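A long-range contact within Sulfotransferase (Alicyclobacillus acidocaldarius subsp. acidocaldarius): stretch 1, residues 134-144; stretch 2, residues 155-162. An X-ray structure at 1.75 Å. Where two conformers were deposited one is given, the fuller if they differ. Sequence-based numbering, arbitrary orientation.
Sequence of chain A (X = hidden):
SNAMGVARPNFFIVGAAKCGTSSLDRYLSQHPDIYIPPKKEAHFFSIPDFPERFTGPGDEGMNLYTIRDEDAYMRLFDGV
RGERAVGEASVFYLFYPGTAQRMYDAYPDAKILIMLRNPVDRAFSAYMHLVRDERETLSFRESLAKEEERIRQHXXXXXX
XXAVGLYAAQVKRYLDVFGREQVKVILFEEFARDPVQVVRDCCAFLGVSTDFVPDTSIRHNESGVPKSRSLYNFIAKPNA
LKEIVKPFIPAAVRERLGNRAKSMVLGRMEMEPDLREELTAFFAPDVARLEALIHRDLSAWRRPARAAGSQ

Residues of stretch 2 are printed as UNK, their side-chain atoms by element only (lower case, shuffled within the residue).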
# COMPACT_ATOMS: atom_id res chain seq x y z
N GLU A 134 -8.19 -15.39 -12.24
CA GLU A 134 -8.11 -16.83 -12.50
C GLU A 134 -6.82 -17.45 -11.96
O GLU A 134 -6.34 -18.46 -12.46
CB GLU A 134 -8.30 -17.12 -13.99
CG GLU A 134 -9.62 -16.56 -14.51
CD GLU A 134 -10.01 -17.12 -15.86
OE1 GLU A 134 -9.39 -16.75 -16.87
OE2 GLU A 134 -10.96 -17.94 -15.90
N ARG A 135 -6.24 -16.81 -10.95
CA ARG A 135 -5.10 -17.36 -10.23
C ARG A 135 -5.49 -18.34 -9.11
O ARG A 135 -4.79 -19.31 -8.85
CB ARG A 135 -4.23 -16.21 -9.71
CG ARG A 135 -3.71 -15.38 -10.88
CD ARG A 135 -3.17 -14.03 -10.45
NE ARG A 135 -1.96 -14.13 -9.64
CZ ARG A 135 -1.35 -13.08 -9.09
NH1 ARG A 135 -1.84 -11.86 -9.27
NH2 ARG A 135 -0.25 -13.25 -8.37
N GLU A 136 -6.59 -18.03 -8.44
CA GLU A 136 -7.10 -18.84 -7.33
C GLU A 136 -8.45 -19.45 -7.70
O GLU A 136 -9.36 -18.72 -8.12
CB GLU A 136 -7.25 -17.98 -6.08
CG GLU A 136 -7.85 -18.73 -4.88
CD GLU A 136 -7.01 -19.94 -4.47
OE1 GLU A 136 -7.06 -20.97 -5.18
OE2 GLU A 136 -6.30 -19.87 -3.45
N THR A 137 -8.56 -20.78 -7.69
CA THR A 137 -9.85 -21.42 -7.86
C THR A 137 -10.51 -21.95 -6.58
O THR A 137 -11.66 -22.38 -6.61
CB THR A 137 -9.73 -22.60 -8.84
OG1 THR A 137 -8.73 -23.50 -8.35
CG2 THR A 137 -9.33 -22.10 -10.22
N LEU A 138 -9.78 -21.91 -5.47
CA LEU A 138 -10.28 -22.42 -4.19
C LEU A 138 -11.24 -21.45 -3.53
O LEU A 138 -11.27 -20.27 -3.86
CB LEU A 138 -9.12 -22.73 -3.23
CG LEU A 138 -8.10 -23.77 -3.70
CD1 LEU A 138 -6.90 -23.77 -2.77
CD2 LEU A 138 -8.72 -25.14 -3.79
N SER A 139 -12.02 -21.95 -2.57
CA SER A 139 -12.82 -21.09 -1.72
C SER A 139 -11.90 -20.21 -0.87
O SER A 139 -10.72 -20.51 -0.71
CB SER A 139 -13.70 -21.92 -0.79
OG SER A 139 -12.90 -22.61 0.16
N PHE A 140 -12.43 -19.10 -0.37
CA PHE A 140 -11.65 -18.23 0.50
C PHE A 140 -11.20 -19.01 1.72
O PHE A 140 -10.07 -18.86 2.20
CB PHE A 140 -12.50 -17.02 0.89
CG PHE A 140 -11.80 -16.04 1.81
CD1 PHE A 140 -10.57 -15.50 1.47
CD2 PHE A 140 -12.40 -15.65 3.00
CE1 PHE A 140 -9.93 -14.57 2.31
CE2 PHE A 140 -11.77 -14.73 3.84
CZ PHE A 140 -10.55 -14.18 3.49
N ARG A 141 -12.08 -19.87 2.24
CA ARG A 141 -11.74 -20.64 3.43
C ARG A 141 -10.49 -21.50 3.20
O ARG A 141 -9.58 -21.53 4.04
CB ARG A 141 -12.91 -21.53 3.85
CG ARG A 141 -12.72 -22.16 5.21
CD ARG A 141 -13.85 -23.13 5.54
NE ARG A 141 -15.19 -22.52 5.64
CZ ARG A 141 -15.62 -21.82 6.69
NH1 ARG A 141 -14.80 -21.58 7.71
NH2 ARG A 141 -16.86 -21.34 6.72
N GLU A 142 -10.46 -22.19 2.06
CA GLU A 142 -9.32 -23.02 1.68
C GLU A 142 -8.09 -22.19 1.36
O GLU A 142 -6.97 -22.57 1.68
CB GLU A 142 -9.67 -23.86 0.44
CG GLU A 142 -10.74 -24.91 0.67
CD GLU A 142 -11.15 -25.60 -0.62
OE1 GLU A 142 -11.83 -24.96 -1.45
OE2 GLU A 142 -10.78 -26.78 -0.80
N SER A 143 -8.31 -21.05 0.72
CA SER A 143 -7.20 -20.15 0.33
C SER A 143 -6.50 -19.60 1.58
O SER A 143 -5.27 -19.52 1.64
CB SER A 143 -7.73 -19.02 -0.57
OG SER A 143 -6.68 -18.40 -1.32
N LEU A 144 -7.29 -19.25 2.60
CA LEU A 144 -6.73 -18.78 3.86
C LEU A 144 -5.84 -19.84 4.49
O LEU A 144 -4.78 -19.53 5.04
CB LEU A 144 -7.86 -18.46 4.86
CG LEU A 144 -8.52 -17.09 4.76
CD1 LEU A 144 -9.80 -17.09 5.59
CD2 LEU A 144 -7.56 -15.98 5.23
N UNK A 155 5.36 -17.55 -2.75
CA UNK A 155 4.34 -16.88 -3.54
C UNK A 155 4.48 -15.38 -3.31
O UNK A 155 5.06 -14.95 -2.32
c UNK A 155 2.42 -18.59 -3.65
c UNK A 155 2.75 -20.88 -4.34
c UNK A 155 3.24 -19.70 -3.82
c UNK A 155 1.08 -18.70 -4.03
c UNK A 155 0.58 -19.89 -4.54
c UNK A 155 1.42 -20.97 -4.70
c UNK A 155 2.94 -17.29 -3.08
o UNK A 155 0.91 -22.15 -5.21
N UNK A 156 3.94 -14.57 -4.22
CA UNK A 156 3.95 -13.13 -3.98
C UNK A 156 2.99 -12.72 -2.85
O UNK A 156 2.08 -13.48 -2.48
c UNK A 156 1.70 -11.05 -6.11
c UNK A 156 2.20 -12.42 -5.68
o UNK A 156 1.22 -10.94 -7.25
o UNK A 156 1.81 -10.10 -5.29
c UNK A 156 3.64 -12.38 -5.28
N UNK A 157 3.21 -11.54 -2.27
CA UNK A 157 2.48 -11.17 -1.05
C UNK A 157 0.98 -10.93 -1.24
O UNK A 157 0.28 -10.86 -0.24
c UNK A 157 4.42 -9.77 -1.34
c UNK A 157 4.26 -10.57 -2.60
c UNK A 157 3.18 -9.89 -0.54
N UNK A 158 0.50 -10.79 -2.48
CA UNK A 158 -0.95 -10.68 -2.66
C UNK A 158 -1.65 -11.88 -2.03
O UNK A 158 -2.79 -11.78 -1.55
c UNK A 158 -1.32 -10.58 -4.15
c UNK A 158 -3.33 -9.06 -3.72
c UNK A 158 -2.80 -10.30 -4.47
c UNK A 158 -2.98 -10.12 -5.98
N UNK A 159 -0.96 -13.02 -2.01
CA UNK A 159 -1.52 -14.22 -1.42
C UNK A 159 -1.47 -14.22 0.11
O UNK A 159 -2.06 -15.12 0.74
c UNK A 159 -1.93 -17.20 -6.49
c UNK A 159 -3.03 -17.93 -6.13
c UNK A 159 -3.46 -17.99 -4.80
c UNK A 159 0.16 -15.24 -4.29
c UNK A 159 -0.77 -15.47 -1.91
n UNK A 159 -0.14 -15.71 -5.56
c UNK A 159 -0.77 -15.70 -3.39
c UNK A 159 -2.80 -17.29 -3.79
c UNK A 159 -1.25 -16.50 -5.48
c UNK A 159 -1.67 -16.53 -4.13
N UNK A 160 -0.79 -13.26 0.76
CA UNK A 160 -0.63 -13.49 2.19
C UNK A 160 -1.72 -12.66 2.85
O UNK A 160 -1.50 -11.52 3.28
c UNK A 160 2.00 -14.45 1.10
c UNK A 160 3.20 -12.73 2.25
c UNK A 160 4.38 -14.19 0.78
c UNK A 160 4.38 -13.13 1.66
c UNK A 160 3.21 -14.86 0.50
o UNK A 160 5.59 -14.55 0.21
c UNK A 160 0.71 -12.89 2.65
c UNK A 160 1.99 -13.37 1.98
N UNK A 161 -2.82 -13.33 3.15
CA UNK A 161 -4.02 -12.63 3.57
C UNK A 161 -3.80 -12.02 4.93
O UNK A 161 -4.12 -10.86 5.16
c UNK A 161 -5.81 -16.06 0.82
c UNK A 161 -6.20 -15.22 -0.20
o UNK A 161 -6.53 -15.74 -1.43
c UNK A 161 -5.93 -13.34 1.26
c UNK A 161 -5.18 -13.61 3.64
c UNK A 161 -5.49 -15.54 2.06
c UNK A 161 -5.54 -14.17 2.29
c UNK A 161 -6.26 -13.85 0.01
N UNK A 162 -3.26 -12.83 5.82
CA UNK A 162 -3.00 -12.38 7.19
C UNK A 162 -1.74 -11.52 7.30
O UNK A 162 -1.77 -10.45 7.92
c UNK A 162 -2.88 -13.59 8.14
n UNK A 162 -7.06 -17.06 10.63
c UNK A 162 -6.07 -16.79 9.78
c UNK A 162 -3.97 -15.60 9.25
c UNK A 162 -4.21 -14.28 8.47
n UNK A 162 -5.10 -15.95 10.12
n UNK A 162 -6.06 -17.37 8.59
O HOH W 1 -0.50 -9.29 -8.86
O HOH W 2 -2.86 -17.86 0.74
O HOH W 3 -4.24 -17.28 6.39

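Position 155 carries eight side-chain atoms, one carbon followed by a six-carbon ring bearing a single oxygen. Its CA-to-CB bond points toward stretch 1, yet the side chain does not reach it. A hydroxylated six-membered ring identifies Tyr155.

Position 156 has three carbons, the third carrying two oxygens. One oxygen lies 3.0 Å from Arg135 NH2, near the plane of the guanidinium. Three carbons ending in a carboxylate make this Glu156.

At position 157 three carbons close a ring onto the backbone nitrogen, out of reach of stretch 1; this is Pro157, which opens a short 3-10 segment.

Position 158 holds four carbons, forked at the second, one of whose branch ends lies 3.9 Å from Arg135 NH1. The fork after one methylene defines Leu158, whose backbone N also donates to Glu156 OE2 (3.2 Å).

Position 159 shows one carbon and then fused five- and six-membered rings containing eight carbons and one nitrogen. Two carbons at the edge of the six-membered ring approach stretch 1, one lying 3.5 Å from Arg135 O and another 3.7 Å from Glu136 OE2. Only an indole fits: Trp159.

Position 160 repeats the pattern of a six-carbon ring with one oxygen, but its side chain is out of reach of stretch 1. It is Tyr160.

Position 161 has the same composition, and here the oxygen borne by the ring lies 2.7 Å from Ser143 OG while a ring face receives the edge of Phe140. This is Tyr161.

Position 162 has three carbons, a nitrogen, and a carbon carrying two further nitrogens, one of them 3.9 Å from Leu144 CD2. The guanidinium identifies Arg162.

The contact, burying 490 Å² in total, combines a salt bridge at Arg135 with hydrogen bonding and aromatic packing round Tyr161. Arg135 NH2 donates to Glu156 OE1 at 3.0 Å with a nearly linear 175° angle, forming a salt bridge that water 1 reinforces by linking Arg135 NH1 to the same Glu156 OE1. Farther along, a relay of hydroxyls runs from Tyr161 OH to Ser143 OG (2.7 Å) and from Ser143 OG to Glu136 OE2 (2.6 Å), so the buried serine both accepts and donates. Around it, Phe140 and Tyr161 pack edge-to-face, their centroids 5.5 Å apart and planes at 76°, and Leu144 CD2 rests 3.7 Å from Tyr161 CB. Two further waters bridge the stretches: water 2 donates to Ser143 O and Trp159 O, and water 3 donates to Leu144 O and accepts from Arg162 NH1.

Stretch 2 (155-162) YEPLWYYR
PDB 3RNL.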